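PDB 5G5Y: ABC transporter, substrate-binding protein from Streptococcus pneumoniae, which binds short- and long-chain fructooligosaccharides such as kestose, nystose and inulin, preferring tetrasaccharides and larger, for import by the FusABC-MsmK ABC transporter. Local coordinates for residues W121-G126 with N338-Y343; A328-L333 with P383-D388; S12-K17 with L374-E379; H63-S68 with A306-V311. All coordinates share one frame; numbering follows the deposited sequence.

Contact 1. Residues W121-G126 with N338-Y343. With ZN (zinc ion), chain J.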
loop_
_atom_site.group_PDB
_atom_site.type_symbol
_atom_site.label_atom_id
_atom_site.label_comp_id
_atom_site.label_asym_id
_atom_site.label_seq_id
_atom_site.Cartn_x
_atom_site.Cartn_y
_atom_site.Cartn_z
ATOM N N TRP A 121 7.643 -9.878 -4.284
ATOM C CA TRP A 121 6.236 -10.150 -3.930
ATOM C C TRP A 121 5.356 -9.288 -4.836
ATOM O O TRP A 121 5.525 -8.061 -4.885
ATOM C CB TRP A 121 5.989 -9.819 -2.456
ATOM C CG TRP A 121 4.556 -9.778 -1.993
ATOM C CD1 TRP A 121 3.795 -10.843 -1.587
ATOM C CD2 TRP A 121 3.748 -8.601 -1.789
ATOM N NE1 TRP A 121 2.556 -10.396 -1.159
ATOM C CE2 TRP A 121 2.514 -9.029 -1.254
ATOM C CE3 TRP A 121 3.970 -7.227 -1.964
ATOM C CZ2 TRP A 121 1.495 -8.139 -0.940
ATOM C CZ3 TRP A 121 2.954 -6.342 -1.658
ATOM C CH2 TRP A 121 1.724 -6.799 -1.179
ATOM N N ILE A 122 4.406 -9.934 -5.513
ATOM C CA ILE A 122 3.422 -9.280 -6.348
ATOM C C ILE A 122 2.034 -9.724 -5.880
ATOM O O ILE A 122 1.731 -10.932 -5.857
ATOM C CB ILE A 122 3.599 -9.646 -7.842
ATOM C CG1 ILE A 122 4.967 -9.168 -8.396
ATOM C CG2 ILE A 122 2.478 -9.034 -8.661
ATOM C CD1 ILE A 122 5.418 -9.870 -9.673
ATOM N N GLU A 123 1.196 -8.757 -5.528
ATOM C CA GLU A 123 -0.202 -9.021 -5.158
ATOM C C GLU A 123 -1.103 -8.026 -5.852
ATOM O O GLU A 123 -1.269 -6.875 -5.382
ATOM C CB GLU A 123 -0.400 -8.940 -3.647
ATOM C CG GLU A 123 -1.773 -9.335 -3.126
ATOM C CD GLU A 123 -1.971 -8.966 -1.651
ATOM O OE1 GLU A 123 -2.265 -7.778 -1.363
ATOM O OE2 GLU A 123 -1.808 -9.834 -0.757
ATOM N N GLU A 124 -1.721 -8.450 -6.951
ATOM C CA GLU A 124 -2.685 -7.595 -7.651
ATOM C C GLU A 124 -4.083 -7.828 -7.081
ATOM O O GLU A 124 -4.553 -8.970 -7.029
ATOM C CB GLU A 124 -2.666 -7.900 -9.140
ATOM C CG GLU A 124 -1.300 -7.603 -9.753
ATOM C CD GLU A 124 -1.329 -7.732 -11.270
ATOM O OE1 GLU A 124 -2.317 -8.322 -11.771
ATOM O OE2 GLU A 124 -0.373 -7.253 -11.932
ATOM N N LEU A 125 -4.679 -6.769 -6.518
ATOM C CA LEU A 125 -6.117 -6.777 -6.131
ATOM C C LEU A 125 -6.738 -5.657 -6.932
ATOM O O LEU A 125 -6.735 -4.473 -6.531
ATOM C CB LEU A 125 -6.290 -6.576 -4.635
ATOM C CG LEU A 125 -5.973 -7.786 -3.774
ATOM C CD1 LEU A 125 -5.742 -7.358 -2.339
ATOM C CD2 LEU A 125 -7.085 -8.820 -3.885
ATOM N N GLY A 126 -7.178 -6.030 -8.128
ATOM C CA GLY A 126 -7.486 -5.089 -9.155
ATOM C C GLY A 126 -6.287 -4.644 -9.955
ATOM O O GLY A 126 -5.173 -4.609 -9.444
ATOM N N ASN A 338 1.012 -19.359 -0.225
ATOM C CA ASN A 338 2.141 -18.748 0.485
ATOM C C ASN A 338 1.780 -17.378 1.059
ATOM O O ASN A 338 2.201 -17.017 2.162
ATOM C CB ASN A 338 3.376 -18.626 -0.407
ATOM C CG ASN A 338 4.007 -19.978 -0.722
ATOM O OD1 ASN A 338 3.521 -21.033 -0.297
ATOM N ND2 ASN A 338 5.075 -19.948 -1.507
ATOM N N ASN A 339 0.967 -16.653 0.312
ATOM C CA ASN A 339 0.543 -15.309 0.686
ATOM C C ASN A 339 -0.501 -15.338 1.816
ATOM O O ASN A 339 -0.477 -14.486 2.692
ATOM C CB ASN A 339 -0.071 -14.615 -0.529
ATOM C CG ASN A 339 -0.181 -13.090 -0.368
ATOM O OD1 ASN A 339 0.780 -12.428 0.002
ATOM N ND2 ASN A 339 -1.338 -12.538 -0.686
ATOM N N TRP A 340 -1.453 -16.263 1.733
ATOM C CA TRP A 340 -2.680 -16.168 2.530
ATOM C C TRP A 340 -3.002 -17.315 3.496
ATOM O O TRP A 340 -3.800 -17.099 4.418
ATOM C CB TRP A 340 -3.893 -15.930 1.614
ATOM C CG TRP A 340 -4.080 -14.534 1.143
ATOM C CD1 TRP A 340 -3.928 -13.377 1.886
ATOM C CD2 TRP A 340 -4.538 -14.114 -0.147
ATOM N NE1 TRP A 340 -4.225 -12.259 1.107
ATOM C CE2 TRP A 340 -4.613 -12.682 -0.135
ATOM C CE3 TRP A 340 -4.865 -14.785 -1.320
ATOM C CZ2 TRP A 340 -4.972 -11.936 -1.266
ATOM C CZ3 TRP A 340 -5.264 -14.028 -2.434
ATOM C CH2 TRP A 340 -5.309 -12.629 -2.389
ATOM N N GLY A 341 -2.475 -18.517 3.253
ATOM C CA GLY A 341 -2.780 -19.681 4.082
ATOM C C GLY A 341 -3.018 -20.926 3.276
ATOM O O GLY A 341 -2.701 -20.972 2.095
ATOM N N THR A 342 -3.589 -21.955 3.894
ATOM C CA THR A 342 -3.733 -23.208 3.182
ATOM C C THR A 342 -5.072 -23.926 3.483
ATOM O O THR A 342 -5.970 -23.345 4.056
ATOM C CB THR A 342 -2.466 -24.077 3.390
ATOM O OG1 THR A 342 -2.488 -25.198 2.499
ATOM C CG2 THR A 342 -2.338 -24.549 4.861
ATOM N N TYR A 343 -5.165 -25.166 3.029
ATOM C CA TYR A 343 -6.363 -25.990 3.090
ATOM C C TYR A 343 -5.975 -27.346 3.667
ATOM O O TYR A 343 -4.788 -27.721 3.659
ATOM C CB TYR A 343 -6.891 -26.238 1.659
ATOM C CG TYR A 343 -5.927 -27.052 0.817
ATOM C CD1 TYR A 343 -4.893 -26.427 0.106
ATOM C CD2 TYR A 343 -5.972 -28.464 0.816
ATOM C CE1 TYR A 343 -3.963 -27.168 -0.608
ATOM C CE2 TYR A 343 -5.058 -29.210 0.089
ATOM C CZ TYR A 343 -4.049 -28.548 -0.615
ATOM O OH TYR A 343 -3.138 -29.260 -1.325
HETATM ZN ZN ZN J . -2.912 -7.865 -13.768
HETATM O O HOH W 1 -3.874 -9.453 1.336
HETATM O O HOH W 2 -3.652 -9.927 -14.545
#

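Contact 2. Residues A328-L333 with P383-D388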
loop_
_atom_site.group_PDB
_atom_site.type_symbol
_atom_site.label_atom_id
_atom_site.label_comp_id
_atom_site.label_asym_id
_atom_site.label_seq_id
_atom_site.Cartn_x
_atom_site.Cartn_y
_atom_site.Cartn_z
ATOM N N ALA A 328 9.039 -22.726 -7.828
ATOM C CA ALA A 328 7.873 -23.462 -7.367
ATOM C C ALA A 328 6.949 -22.507 -6.564
ATOM O O ALA A 328 5.736 -22.703 -6.537
ATOM C CB ALA A 328 8.315 -24.645 -6.553
ATOM N N GLN A 329 7.524 -21.458 -5.958
ATOM C CA GLN A 329 6.735 -20.499 -5.171
ATOM C C GLN A 329 5.862 -19.608 -6.068
ATOM O O GLN A 329 4.835 -19.111 -5.600
ATOM C CB GLN A 329 7.580 -19.630 -4.272
ATOM C CG GLN A 329 8.689 -20.357 -3.524
ATOM C CD GLN A 329 8.221 -21.643 -2.846
ATOM O OE1 GLN A 329 7.234 -21.646 -2.118
ATOM N NE2 GLN A 329 8.916 -22.755 -3.115
ATOM N N TYR A 330 6.277 -19.431 -7.328
ATOM C CA TYR A 330 5.570 -18.657 -8.342
ATOM C C TYR A 330 4.523 -19.436 -9.145
ATOM O O TYR A 330 3.821 -18.843 -9.957
ATOM C CB TYR A 330 6.578 -17.994 -9.298
ATOM C CG TYR A 330 7.301 -16.837 -8.696
ATOM C CD1 TYR A 330 6.637 -15.622 -8.435
ATOM C CD2 TYR A 330 8.648 -16.919 -8.389
ATOM C CE1 TYR A 330 7.307 -14.546 -7.867
ATOM C CE2 TYR A 330 9.344 -15.829 -7.845
ATOM C CZ TYR A 330 8.660 -14.641 -7.587
ATOM O OH TYR A 330 9.338 -13.575 -7.031
ATOM N N ALA A 331 4.405 -20.763 -8.943
ATOM C CA ALA A 331 3.229 -21.489 -9.441
ATOM C C ALA A 331 1.993 -20.838 -8.797
ATOM O O ALA A 331 1.990 -20.592 -7.581
ATOM C CB ALA A 331 3.306 -22.986 -9.102
ATOM N N PRO A 332 0.966 -20.510 -9.592
ATOM C CA PRO A 332 -0.198 -19.734 -9.085
ATOM C C PRO A 332 -0.835 -20.258 -7.773
ATOM O O PRO A 332 -1.030 -19.490 -6.825
ATOM C CB PRO A 332 -1.188 -19.825 -10.238
ATOM C CG PRO A 332 -0.300 -19.903 -11.434
ATOM C CD PRO A 332 0.848 -20.772 -11.042
ATOM N N LEU A 333 -1.130 -21.564 -7.703
ATOM C CA LEU A 333 -1.726 -22.123 -6.456
ATOM C C LEU A 333 -0.784 -22.013 -5.255
ATOM O O LEU A 333 -1.219 -21.838 -4.102
ATOM C CB LEU A 333 -2.154 -23.580 -6.633
ATOM C CG LEU A 333 -3.576 -23.819 -7.164
ATOM C CD1 LEU A 333 -3.704 -25.306 -7.501
ATOM C CD2 LEU A 333 -4.669 -23.431 -6.181
ATOM N N PRO A 383 8.888 -14.864 -1.852
ATOM C CA PRO A 383 8.645 -14.423 -3.227
ATOM C C PRO A 383 7.434 -15.152 -3.818
ATOM O O PRO A 383 7.295 -16.387 -3.674
ATOM C CB PRO A 383 9.943 -14.806 -3.932
ATOM C CG PRO A 383 10.364 -16.059 -3.233
ATOM C CD PRO A 383 9.965 -15.872 -1.786
ATOM N N LEU A 384 6.558 -14.408 -4.486
ATOM C CA LEU A 384 5.328 -14.948 -5.012
ATOM C C LEU A 384 4.630 -13.925 -5.893
ATOM O O LEU A 384 4.953 -12.700 -5.873
ATOM C CB LEU A 384 4.384 -15.392 -3.847
ATOM C CG LEU A 384 3.818 -14.295 -2.916
ATOM C CD1 LEU A 384 2.555 -13.667 -3.475
ATOM C CD2 LEU A 384 3.560 -14.854 -1.490
ATOM N N ALA A 385 3.666 -14.417 -6.662
ATOM C CA ALA A 385 2.848 -13.560 -7.490
ATOM C C ALA A 385 1.417 -14.011 -7.592
ATOM O O ALA A 385 1.149 -15.164 -7.930
ATOM C CB ALA A 385 3.408 -13.426 -8.883
ATOM N N ILE A 386 0.524 -13.061 -7.314
ATOM C CA ILE A 386 -0.921 -13.203 -7.537
ATOM C C ILE A 386 -1.346 -12.099 -8.496
ATOM O O ILE A 386 -1.257 -10.894 -8.180
ATOM C CB ILE A 386 -1.719 -13.118 -6.242
ATOM C CG1 ILE A 386 -1.184 -14.152 -5.236
ATOM C CG2 ILE A 386 -3.203 -13.380 -6.484
ATOM C CD1 ILE A 386 -1.715 -13.980 -3.831
ATOM N N LEU A 387 -1.788 -12.522 -9.669
ATOM C CA LEU A 387 -2.218 -11.609 -10.725
ATOM C C LEU A 387 -3.731 -11.514 -10.663
ATOM O O LEU A 387 -4.415 -12.447 -10.213
ATOM C CB LEU A 387 -1.759 -12.082 -12.097
ATOM C CG LEU A 387 -0.251 -12.276 -12.240
ATOM C CD1 LEU A 387 0.119 -12.601 -13.664
ATOM C CD2 LEU A 387 0.519 -11.061 -11.750
ATOM N N ASP A 388 -4.233 -10.366 -11.098
ATOM C CA ASP A 388 -5.651 -10.117 -11.105
ATOM C C ASP A 388 -6.427 -11.132 -11.959
ATOM O O ASP A 388 -7.553 -11.458 -11.622
ATOM C CB ASP A 388 -5.923 -8.690 -11.531
ATOM C CG ASP A 388 -7.345 -8.252 -11.213
ATOM O OD1 ASP A 388 -7.721 -8.224 -10.024
ATOM O OD2 ASP A 388 -8.074 -7.919 -12.175
HETATM O O HOH W 3 1.840 -17.004 -9.613
#

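Contact 3. Residues S12-K17 with L374-E379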
loop_
_atom_site.group_PDB
_atom_site.type_symbol
_atom_site.label_atom_id
_atom_site.label_comp_id
_atom_site.label_asym_id
_atom_site.label_seq_id
_atom_site.Cartn_x
_atom_site.Cartn_y
_atom_site.Cartn_z
ATOM N N SER A 12 6.041 -14.569 11.667
ATOM C CA SER A 12 5.290 -14.053 12.824
ATOM C C SER A 12 5.628 -14.866 14.090
ATOM O O SER A 12 5.791 -16.089 14.012
ATOM C CB SER A 12 3.781 -14.139 12.557
ATOM O OG SER A 12 3.012 -14.062 13.747
ATOM N N PRO A 13 5.717 -14.195 15.253
ATOM C CA PRO A 13 5.863 -14.928 16.534
ATOM C C PRO A 13 4.711 -15.891 16.823
ATOM O O PRO A 13 4.889 -16.812 17.592
ATOM C CB PRO A 13 5.941 -13.825 17.601
ATOM C CG PRO A 13 5.603 -12.548 16.927
ATOM C CD PRO A 13 5.621 -12.733 15.431
ATOM N N LEU A 14 3.551 -15.706 16.198
ATOM C CA LEU A 14 2.470 -16.670 16.338
ATOM C C LEU A 14 2.730 -17.981 15.600
ATOM O O LEU A 14 2.057 -18.982 15.884
ATOM C CB LEU A 14 1.166 -16.063 15.864
ATOM C CG LEU A 14 0.700 -14.793 16.582
ATOM C CD1 LEU A 14 -0.613 -14.356 15.951
ATOM C CD2 LEU A 14 0.524 -15.002 18.083
ATOM N N SER A 15 3.667 -17.971 14.635
ATOM C CA SER A 15 3.977 -19.189 13.853
ATOM C C SER A 15 5.014 -20.056 14.564
ATOM O O SER A 15 5.697 -19.584 15.454
ATOM C CB SER A 15 4.464 -18.796 12.462
ATOM O OG SER A 15 5.680 -18.112 12.549
ATOM N N PRO A 16 5.171 -21.319 14.148
ATOM C CA PRO A 16 6.114 -22.204 14.834
ATOM C C PRO A 16 7.561 -21.769 14.735
ATOM O O PRO A 16 7.962 -21.190 13.731
ATOM C CB PRO A 16 5.914 -23.557 14.132
ATOM C CG PRO A 16 4.610 -23.459 13.464
ATOM C CD PRO A 16 4.408 -22.027 13.107
ATOM N N LYS A 17 8.366 -22.052 15.762
ATOM C CA LYS A 17 9.794 -21.678 15.714
ATOM C C LYS A 17 10.517 -22.318 14.514
ATOM O O LYS A 17 11.393 -21.697 13.919
ATOM C CB LYS A 17 10.535 -22.070 16.988
ATOM C CG LYS A 17 9.957 -21.527 18.283
ATOM C CD LYS A 17 10.228 -20.056 18.519
ATOM C CE LYS A 17 9.073 -19.383 19.276
ATOM N NZ LYS A 17 7.991 -18.874 18.373
ATOM N N LEU A 374 -4.894 -16.728 12.118
ATOM C CA LEU A 374 -4.688 -17.944 11.357
ATOM C C LEU A 374 -3.762 -17.692 10.148
ATOM O O LEU A 374 -2.924 -18.543 9.811
ATOM C CB LEU A 374 -5.997 -18.545 10.924
ATOM C CG LEU A 374 -5.882 -19.837 10.109
ATOM C CD1 LEU A 374 -5.197 -20.918 10.941
ATOM C CD2 LEU A 374 -7.267 -20.246 9.654
ATOM N N ARG A 375 -3.868 -16.508 9.540
ATOM C CA ARG A 375 -3.011 -16.196 8.386
ATOM C C ARG A 375 -1.532 -16.196 8.835
ATOM O O ARG A 375 -0.673 -16.849 8.223
ATOM C CB ARG A 375 -3.374 -14.869 7.755
ATOM C CG ARG A 375 -2.462 -14.540 6.589
ATOM C CD ARG A 375 -2.680 -13.139 6.038
ATOM N NE ARG A 375 -1.781 -12.906 4.893
ATOM C CZ ARG A 375 -1.768 -11.795 4.147
ATOM N NH1 ARG A 375 -2.605 -10.803 4.402
ATOM N NH2 ARG A 375 -0.925 -11.677 3.125
ATOM N N GLN A 376 -1.255 -15.490 9.922
ATOM C CA GLN A 376 0.105 -15.419 10.475
ATOM C C GLN A 376 0.673 -16.771 10.858
ATOM O O GLN A 376 1.871 -16.968 10.763
ATOM C CB GLN A 376 0.155 -14.527 11.703
ATOM C CG GLN A 376 0.157 -13.051 11.462
ATOM C CD GLN A 376 -0.153 -12.370 12.776
ATOM O OE1 GLN A 376 0.721 -12.286 13.643
ATOM N NE2 GLN A 376 -1.430 -11.997 12.988
ATOM N N LYS A 377 -0.187 -17.676 11.330
ATOM C CA LYS A 377 0.231 -19.014 11.709
ATOM C C LYS A 377 0.527 -19.945 10.547
ATOM O O LYS A 377 1.284 -20.904 10.731
ATOM C CB LYS A 377 -0.815 -19.683 12.617
ATOM C CG LYS A 377 -1.009 -19.030 13.969
ATOM C CD LYS A 377 -2.094 -19.821 14.713
ATOM C CE LYS A 377 -2.502 -19.224 16.036
ATOM N NZ LYS A 377 -3.735 -19.903 16.528
ATOM N N THR A 378 -0.052 -19.671 9.364
ATOM C CA THR A 378 -0.097 -20.641 8.250
ATOM C C THR A 378 0.506 -20.166 6.918
ATOM O O THR A 378 0.880 -21.006 6.107
ATOM C CB THR A 378 -1.540 -21.173 8.025
ATOM O OG1 THR A 378 -2.441 -20.133 7.604
ATOM C CG2 THR A 378 -2.086 -21.820 9.350
ATOM N N GLU A 379 0.549 -18.853 6.685
ATOM C CA GLU A 379 1.207 -18.277 5.511
ATOM C C GLU A 379 2.720 -18.477 5.601
ATOM O O GLU A 379 3.277 -18.735 6.680
ATOM C CB GLU A 379 0.935 -16.751 5.403
ATOM C CG GLU A 379 1.757 -15.923 6.390
ATOM C CD GLU A 379 1.306 -14.462 6.533
ATOM O OE1 GLU A 379 0.824 -13.870 5.549
ATOM O OE2 GLU A 379 1.430 -13.898 7.648
HETATM O O HOH W 4 4.433 -16.382 9.763
#

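Contact 4. Residues H63-S68 with A306-V311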
loop_
_atom_site.group_PDB
_atom_site.type_symbol
_atom_site.label_atom_id
_atom_site.label_comp_id
_atom_site.label_asym_id
_atom_site.label_seq_id
_atom_site.Cartn_x
_atom_site.Cartn_y
_atom_site.Cartn_z
ATOM N N HIS A 63 15.070 -15.483 2.799
ATOM C CA HIS A 63 13.679 -15.663 2.406
ATOM C C HIS A 63 12.799 -14.704 3.200
ATOM O O HIS A 63 12.995 -14.518 4.398
ATOM C CB HIS A 63 13.322 -17.104 2.661
ATOM C CG HIS A 63 11.896 -17.461 2.475
ATOM N ND1 HIS A 63 10.981 -17.368 3.487
ATOM C CD2 HIS A 63 11.241 -18.005 1.424
ATOM C CE1 HIS A 63 9.804 -17.799 3.067
ATOM N NE2 HIS A 63 9.940 -18.211 1.822
ATOM N N ASN A 64 11.831 -14.098 2.532
ATOM C CA ASN A 64 10.900 -13.161 3.167
ATOM C C ASN A 64 11.632 -11.947 3.716
ATOM O O ASN A 64 11.316 -11.420 4.763
ATOM C CB ASN A 64 10.050 -13.892 4.234
ATOM C CG ASN A 64 8.681 -13.283 4.427
ATOM O OD1 ASN A 64 8.090 -12.743 3.489
ATOM N ND2 ASN A 64 8.135 -13.414 5.636
ATOM N N ASP A 65 12.590 -11.483 2.942
ATOM C CA ASP A 65 13.591 -10.524 3.374
ATOM C C ASP A 65 13.158 -9.066 3.557
ATOM O O ASP A 65 13.704 -8.370 4.445
ATOM C CB ASP A 65 14.731 -10.526 2.349
ATOM C CG ASP A 65 15.942 -9.662 2.791
ATOM O OD1 ASP A 65 16.123 -9.366 4.031
ATOM O OD2 ASP A 65 16.704 -9.290 1.881
ATOM N N GLY A 66 12.301 -8.569 2.678
ATOM C CA GLY A 66 11.873 -7.142 2.730
ATOM C C GLY A 66 12.911 -6.001 2.780
ATOM O O GLY A 66 12.627 -4.950 3.334
ATOM N N ALA A 67 14.082 -6.155 2.185
ATOM C CA ALA A 67 15.111 -5.107 2.276
ATOM C C ALA A 67 14.784 -3.858 1.454
ATOM O O ALA A 67 14.062 -3.953 0.472
ATOM C CB ALA A 67 16.419 -5.648 1.806
ATOM N N SER A 68 15.349 -2.717 1.852
ATOM C CA SER A 68 15.252 -1.477 1.086
ATOM C C SER A 68 16.168 -1.513 -0.169
ATOM O O SER A 68 17.103 -2.328 -0.267
ATOM C CB SER A 68 15.633 -0.285 1.965
ATOM O OG SER A 68 17.042 -0.260 2.151
ATOM N N ALA A 306 6.606 -5.631 -3.807
ATOM C CA ALA A 306 7.841 -5.437 -3.035
ATOM C C ALA A 306 8.947 -6.059 -3.781
ATOM O O ALA A 306 8.871 -7.242 -4.124
ATOM C CB ALA A 306 7.706 -6.043 -1.650
ATOM N N ARG A 307 9.999 -5.275 -4.041
ATOM C CA ARG A 307 11.071 -5.697 -4.907
ATOM C C ARG A 307 11.811 -6.944 -4.398
ATOM O O ARG A 307 12.234 -7.780 -5.200
ATOM C CB ARG A 307 12.114 -4.572 -5.079
ATOM C CG ARG A 307 12.690 -4.546 -6.468
ATOM C CD ARG A 307 13.608 -3.371 -6.741
ATOM N NE ARG A 307 13.167 -2.095 -6.180
ATOM C CZ ARG A 307 12.324 -1.231 -6.743
ATOM N NH1 ARG A 307 11.770 -1.475 -7.922
ATOM N NH2 ARG A 307 12.033 -0.090 -6.086
ATOM N N ASP A 308 11.956 -7.045 -3.074
ATOM C CA ASP A 308 12.743 -8.095 -2.459
ATOM C C ASP A 308 12.012 -8.863 -1.374
ATOM O O ASP A 308 11.817 -8.378 -0.252
ATOM C CB ASP A 308 14.035 -7.501 -1.903
ATOM C CG ASP A 308 14.783 -8.453 -1.022
ATOM O OD1 ASP A 308 14.717 -9.713 -1.222
ATOM O OD2 ASP A 308 15.467 -7.921 -0.120
ATOM N N LYS A 309 11.595 -10.063 -1.716
ATOM C CA LYS A 309 11.242 -11.050 -0.733
ATOM C C LYS A 309 12.141 -12.282 -0.774
ATOM O O LYS A 309 11.828 -13.274 -0.117
ATOM C CB LYS A 309 9.780 -11.445 -0.868
ATOM C CG LYS A 309 8.800 -10.398 -0.436
ATOM C CD LYS A 309 8.890 -9.964 1.014
ATOM C CE LYS A 309 7.894 -8.853 1.257
ATOM N NZ LYS A 309 7.578 -8.759 2.690
ATOM N N MET A 310 13.220 -12.239 -1.550
ATOM C CA MET A 310 14.257 -13.283 -1.514
ATOM C C MET A 310 15.462 -12.819 -2.261
ATOM O O MET A 310 15.321 -12.295 -3.347
ATOM C CB MET A 310 13.794 -14.572 -2.162
ATOM C CG MET A 310 14.687 -15.770 -1.883
ATOM S SD MET A 310 13.669 -17.170 -1.446
ATOM C CE MET A 310 14.900 -18.485 -1.267
ATOM N N VAL A 311 16.645 -12.986 -1.663
ATOM C CA VAL A 311 17.927 -12.779 -2.317
ATOM C C VAL A 311 18.775 -14.064 -2.185
ATOM O O VAL A 311 18.572 -14.867 -1.287
ATOM C CB VAL A 311 18.707 -11.604 -1.739
ATOM C CG1 VAL A 311 18.004 -10.275 -1.996
ATOM C CG2 VAL A 311 18.970 -11.759 -0.246
HETATM O O HOH W 5 6.272 -10.935 3.096
HETATM O O HOH W 6 11.598 -5.106 -0.837
#

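Contact 1. Residues W121-G126 with N338-Y343
Asn339 joins Trp121 and Glu123 with the two ends of its side-chain amide. The indole N-H of Trp121 points at Asn339 OD1, with NE1 2.9 Å away; the oxygen lies in the indole plane, but the N-H approaches from above the carbonyl plane, 39° out of it. On the other side, Asn339 ND2 donates a nearly straight bond of 2.7 Å to Glu123 OE2, using the anti lone pair of that oxygen. The carboxylate is turned 75° against the amide. Glu123 carries CG anti to the backbone N (chi1 -174°) and runs extended beyond it toward helix 332-340. A water also grips Glu123 OE2, donating to it over 3.0 Å while accepting from Trp340 NE1 at 2.8 Å in the indole plane. Glu123 and Trp340 both bind substrate, so in this ligand-free solute-binding protein a strand and a helix end bring two parts of the sugar site together, with Asn339 probably acting as a second-shell residue. Asn339 ND2 also sits over the rim of the Trp340 face, and Leu125 CD2 touches the ring edge at CH2, 4.5 Å away. Further out, Asn339 packs on Leu384 and Ile386, and its backbone O accepts from Arg375 NH2, another substrate-binding residue. Glu124 binds a zinc ion through OE1 at 2.1 Å, at a site completed by Lys102, Asp127 and water.

Contact 2. Residues A328-L333 with P383-D388
Tyr330 lays its ring against the backbone of Pro383 to Ala385, where the short connection between helices 319-329 and 332-340 meets strand 384-386, an outer strand of a three-stranded mixed sheet. The ring takes the strand's main chain obliquely, CE1 coming within 3.4 Å of Leu384 C, while Pro383 O lies over one of its faces. Pro383 and Tyr330 cross at about a right angle, and the proline CB reaches the phenol oxygen OH at 3.4 Å. Ala385 CB lies in the plane of the ring, at its edge, 3.9 Å from CD1. Tyr330 has CG anti to its carbonyl carbon (chi1 -74°), which starts the ring off beside the backbone N; its OH finds a hydrogen-bond partner in Pro120 O. Gln329 meets the strand with the root of its side chain alone: CB is 3.3 Å from Pro383 O, whereas the chain bends at chi2 and the amide leads away to Trp325 O and Asn338. Leu384 points away overall, yet its CB still comes within 4.1 Å of Gln329 O. No direct hydrogen bond links the two segments. Ser335 of the second helix accepts from Ala385 N through OG, and a water bridges the two segments, donating to Tyr330 O at 2.7 Å and to Ala385 O at 2.6 Å.

Contact 3. Residues S12-K17 with L374-E379
Gln376 meets Ser12 and Leu14 with every atom from CB to its amide. CB lies 3.5 Å from Ser12 OG and also touches Ser12 CB; CG, set anti to the carbonyl carbon (chi1 -78°), continues past the same serine. CD then comes up to Leu14 CD1. At the tip OE1 accepts a hydrogen bond of 2.9 Å from Ser12 OG, the donor tilted 18° from the carbonyl plane, and packs against Leu14 CD1 at 3.4 Å. NE2 borders the same methyl group. Ser12 OG works in two directions, because it also accepts from Leu14 N at 3.0 Å. That bond makes an ST turn, superposed on a type I beta turn from Ser12 to Ser15 that is closed by Ser15 N and Ser12 O. These turns lie in the loop after strand 3-10, which packs on the end of helix 370-378. Beside it Lys377 CG rests 3.6 Å from Leu14 O, and Ser15 CB faces the carbonyl of Gln376. A water joins the two backbones, accepting from Ser12 N and donating to Gln376 O at 2.8 Å. The same helix end carries two substrate-binding residues, Arg375 and Glu379, paired in a salt bridge, Arg375 NE to Glu379 OE1 2.9 Å, whose hydrogen bond is weak.

Contact 4. Residues H63-S68 with A306-V311
Lys309 O accepts the backbone N-H of Asn64 over 2.8 Å, the donor standing above the carbonyl plane. This bond adjoins the antiparallel, non-hydrogen-bonded pair of His63 and Met310, which joins strand 310-312 to strand 61-63 at the edge of a four-stranded mixed sheet; Lys309 and Met310 together face Phe119 in a classic beta bulge. The side chains of Asn64 and the substrate-binding Lys309 run out next to each other in a common direction. A water ties their ends, donating to Asn64 OD1 and accepting from Lys309 NZ, each at 2.6 Å, and OD1 also accepts from Gly382 N. Deeper in, the carboxylates of Asp65 and Asp308 are turned 72° against each other, with OD2 to OD2 only 2.7 Å apart, so one of the two acids probably holds a proton. Ala67 N adds a bond of 3.2 Å to Asp308 OD2 from above the carboxylate plane, and Arg49 forms a salt bridge with Asp65 OD1. Beyond the bulge, Met310 SD meets the edge of the His63 imidazole, 3.9 Å from CD2, while ND1 of that ring is hydrogen-bonded to Thr9.

Contacts 1 and 2 lie closest, their centres 8 Å apart: both use helix 332-340 and both reach the sheet in which strand 121-123 runs beside strand 384-386. Contact 4 is about 15 Å from contact 2 and 16 Å from contact 1, centre to centre, touching the former through Pro383 and the latter through Trp121 and Ala306. Contact 3, about 15 Å from contact 1 by centres, touches it through Arg375 and Asn339, and its helix 370-378 precedes strand 384-386 of contact 2. Along the chain, contact 3 spans contacts 1 and 4, which cross each other, while contact 4 comes wholly before contact 2. Distant segments thus bring Glu123, Lys309, Trp340, Arg375 and Glu379 together for substrate binding.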